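PDB 1W15: synaptotagmin-4 from Rattus norvegicus, which takes part in moving neuronal dense core vesicles through its interaction with KIF1A, and plays a role in dendrite formation by melanocytes. Local coordinates for residues 33-38 against 83-88. Sequence-based numbering, arbitrary orientation. Where two conformers were deposited one is given.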
loop_
_atom_site.group_PDB
_atom_site.type_symbol
_atom_site.label_atom_id
_atom_site.label_comp_id
_atom_site.label_asym_id
_atom_site.label_seq_id
_atom_site.Cartn_x
_atom_site.Cartn_y
_atom_site.Cartn_z
ATOM N N THR A 33 12.533 0.364 1.568
ATOM C CA THR A 33 11.353 0.906 0.908
ATOM C C THR A 33 10.672 1.862 1.866
ATOM O O THR A 33 10.548 1.587 3.067
ATOM C CB THR A 33 10.433 -0.220 0.399
ATOM O OG1 THR A 33 9.673 -0.756 1.479
ATOM C CG2 THR A 33 11.315 -1.408 -0.059
ATOM N N VAL A 34 10.262 3.013 1.346
ATOM C CA VAL A 34 9.703 4.062 2.188
ATOM C C VAL A 34 8.377 4.458 1.535
ATOM O O VAL A 34 8.352 4.811 0.338
ATOM C CB VAL A 34 10.654 5.310 2.225
ATOM C CG1 VAL A 34 10.006 6.471 2.975
ATOM C CG2 VAL A 34 12.082 4.981 2.855
ATOM N N VAL A 35 7.312 4.445 2.312
ATOM C CA VAL A 35 6.006 4.852 1.802
ATOM C C VAL A 35 5.607 6.120 2.542
ATOM O O VAL A 35 5.490 6.158 3.772
ATOM C CB VAL A 35 4.890 3.773 2.011
ATOM C CG1 VAL A 35 3.572 4.199 1.283
ATOM C CG2 VAL A 35 5.394 2.389 1.526
ATOM N N VAL A 36 5.348 7.161 1.780
ATOM C CA VAL A 36 4.752 8.374 2.375
ATOM C C VAL A 36 3.228 8.197 2.214
ATOM O O VAL A 36 2.698 8.158 1.063
ATOM C CB VAL A 36 5.207 9.678 1.638
ATOM C CG1 VAL A 36 4.537 10.895 2.297
ATOM C CG2 VAL A 36 6.774 9.835 1.731
ATOM N N LEU A 37 2.529 8.064 3.344
ATOM C CA LEU A 37 1.146 7.635 3.291
ATOM C C LEU A 37 0.239 8.870 3.305
ATOM O O LEU A 37 -0.459 9.119 2.312
ATOM C CB LEU A 37 0.825 6.672 4.435
ATOM C CG LEU A 37 1.502 5.314 4.152
ATOM C CD1 LEU A 37 1.881 4.512 5.411
ATOM C CD2 LEU A 37 0.495 4.499 3.304
ATOM N N LYS A 38 0.255 9.631 4.402
ATOM C CA LYS A 38 -0.716 10.748 4.588
ATOM C C LYS A 38 -0.125 11.765 5.535
ATOM O O LYS A 38 0.729 11.447 6.345
ATOM C CB LYS A 38 -2.008 10.293 5.306
ATOM C CG LYS A 38 -2.533 8.981 5.040
ATOM C CD LYS A 38 -3.853 8.765 5.830
ATOM C CE LYS A 38 -4.453 7.412 5.410
ATOM N NZ LYS A 38 -5.834 7.131 5.990
ATOM N N ASN A 83 0.148 8.231 -0.481
ATOM C CA ASN A 83 0.346 6.817 -0.860
ATOM C C ASN A 83 1.449 6.630 -1.898
ATOM O O ASN A 83 1.182 6.129 -3.024
ATOM C CB ASN A 83 -0.953 6.197 -1.391
ATOM C CG ASN A 83 -2.008 6.022 -0.309
ATOM O OD1 ASN A 83 -1.679 6.039 0.878
ATOM N ND2 ASN A 83 -3.288 5.863 -0.717
ATOM N N GLU A 84 2.655 7.095 -1.594
ATOM C CA GLU A 84 3.713 7.020 -2.614
ATOM C C GLU A 84 4.790 6.132 -2.050
ATOM O O GLU A 84 5.373 6.501 -1.037
ATOM C CB GLU A 84 4.282 8.433 -2.962
ATOM C CG GLU A 84 3.255 9.147 -3.828
ATOM C CD GLU A 84 3.857 9.992 -4.918
ATOM O OE1 GLU A 84 4.930 9.601 -5.444
ATOM O OE2 GLU A 84 3.209 10.999 -5.263
ATOM N N LEU A 85 5.067 5.015 -2.721
ATOM C CA LEU A 85 6.166 4.125 -2.299
ATOM C C LEU A 85 7.421 4.450 -3.115
ATOM O O LEU A 85 7.369 4.596 -4.380
ATOM C CB LEU A 85 5.769 2.667 -2.433
ATOM C CG LEU A 85 6.785 1.575 -1.994
ATOM C CD1 LEU A 85 5.952 0.329 -1.518
ATOM C CD2 LEU A 85 7.762 1.200 -3.122
ATOM N N PHE A 86 8.547 4.534 -2.391
ATOM C CA PHE A 86 9.854 4.713 -3.007
ATOM C C PHE A 86 10.778 3.605 -2.592
ATOM O O PHE A 86 10.682 3.082 -1.449
ATOM C CB PHE A 86 10.490 6.035 -2.569
ATOM C CG PHE A 86 9.602 7.251 -2.856
ATOM C CD1 PHE A 86 9.422 7.702 -4.164
ATOM C CD2 PHE A 86 8.984 7.936 -1.794
ATOM C CE1 PHE A 86 8.599 8.833 -4.440
ATOM C CE2 PHE A 86 8.143 9.098 -2.074
ATOM C CZ PHE A 86 7.966 9.502 -3.388
ATOM N N VAL A 87 11.691 3.285 -3.490
ATOM C CA VAL A 87 12.706 2.260 -3.199
ATOM C C VAL A 87 14.080 2.943 -3.175
ATOM O O VAL A 87 14.482 3.565 -4.180
ATOM C CB VAL A 87 12.664 1.115 -4.276
ATOM C CG1 VAL A 87 13.782 0.055 -4.066
ATOM C CG2 VAL A 87 11.340 0.453 -4.237
ATOM N N PHE A 88 14.813 2.790 -2.056
ATOM C CA PHE A 88 16.191 3.331 -1.952
ATOM C C PHE A 88 17.198 2.218 -1.959
ATOM O O PHE A 88 17.019 1.231 -1.276
ATOM C CB PHE A 88 16.384 4.102 -0.662
ATOM C CG PHE A 88 15.688 5.411 -0.635
ATOM C CD1 PHE A 88 16.176 6.496 -1.377
ATOM C CD2 PHE A 88 14.565 5.595 0.170
ATOM C CE1 PHE A 88 15.556 7.753 -1.326
ATOM C CE2 PHE A 88 13.912 6.847 0.213
ATOM C CZ PHE A 88 14.424 7.936 -0.546
#
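Two phenyl rings of strand 83-88 are met at their edges by valine methyls of strand 33-38. CG2 of Val34 lies in the plane of the Phe88 ring, 3.7 Å from its CD2. This is a diagonal contact, since Val34 is paired with Phe86. Val36 reaches the Phe86 ring likewise, its CG2 at the edge 4.1 Å from CE2. The reverse face of the sheet carries Thr33, Val35, Leu85 and Val87. There Val35 and Leu85, a non-hydrogen-bonded pair, cross obliquely, CG2 of Val35 touching CD1 of Leu85 at 3.7 Å. The other methyl of Val35, CG1, is anti to the backbone N and packs 3.7 Å from the carbonyl O of Glu84. An alanine at Val35 would remove both methyls and probably loosen the packing against Leu85 and the neighbouring Gln143.

The strands run antiparallel. Val34 and Phe86 bond both ways, Val34 N to Phe86 O at 2.8 Å and Phe86 N to Val34 O at 2.7 Å; Val36 and Glu84 repeat the pattern. Asn83 and Glu84 then both face Val36 in a G1 beta bulge, Asn83 taking left-handed backbone angles (phi 47°, psi 57°). The bulge sends Asn83 N along a lone pair of Leu37 O, 3.0 Å away, while the Asn83 amide nitrogen ND2 bonds Asn83 O of a neighbouring subunit.

In this C2B beta sandwich, strand 80-89 is the sheet's edge within the chain, and strand 31-40 separates it from strand 18-26. The Phe88 ring and Val36 pack inward on strand 53-61 of the second sheet, through Val55, Val57 and Leu59; Leu85 and Val87 meet Leu20 of another subunit.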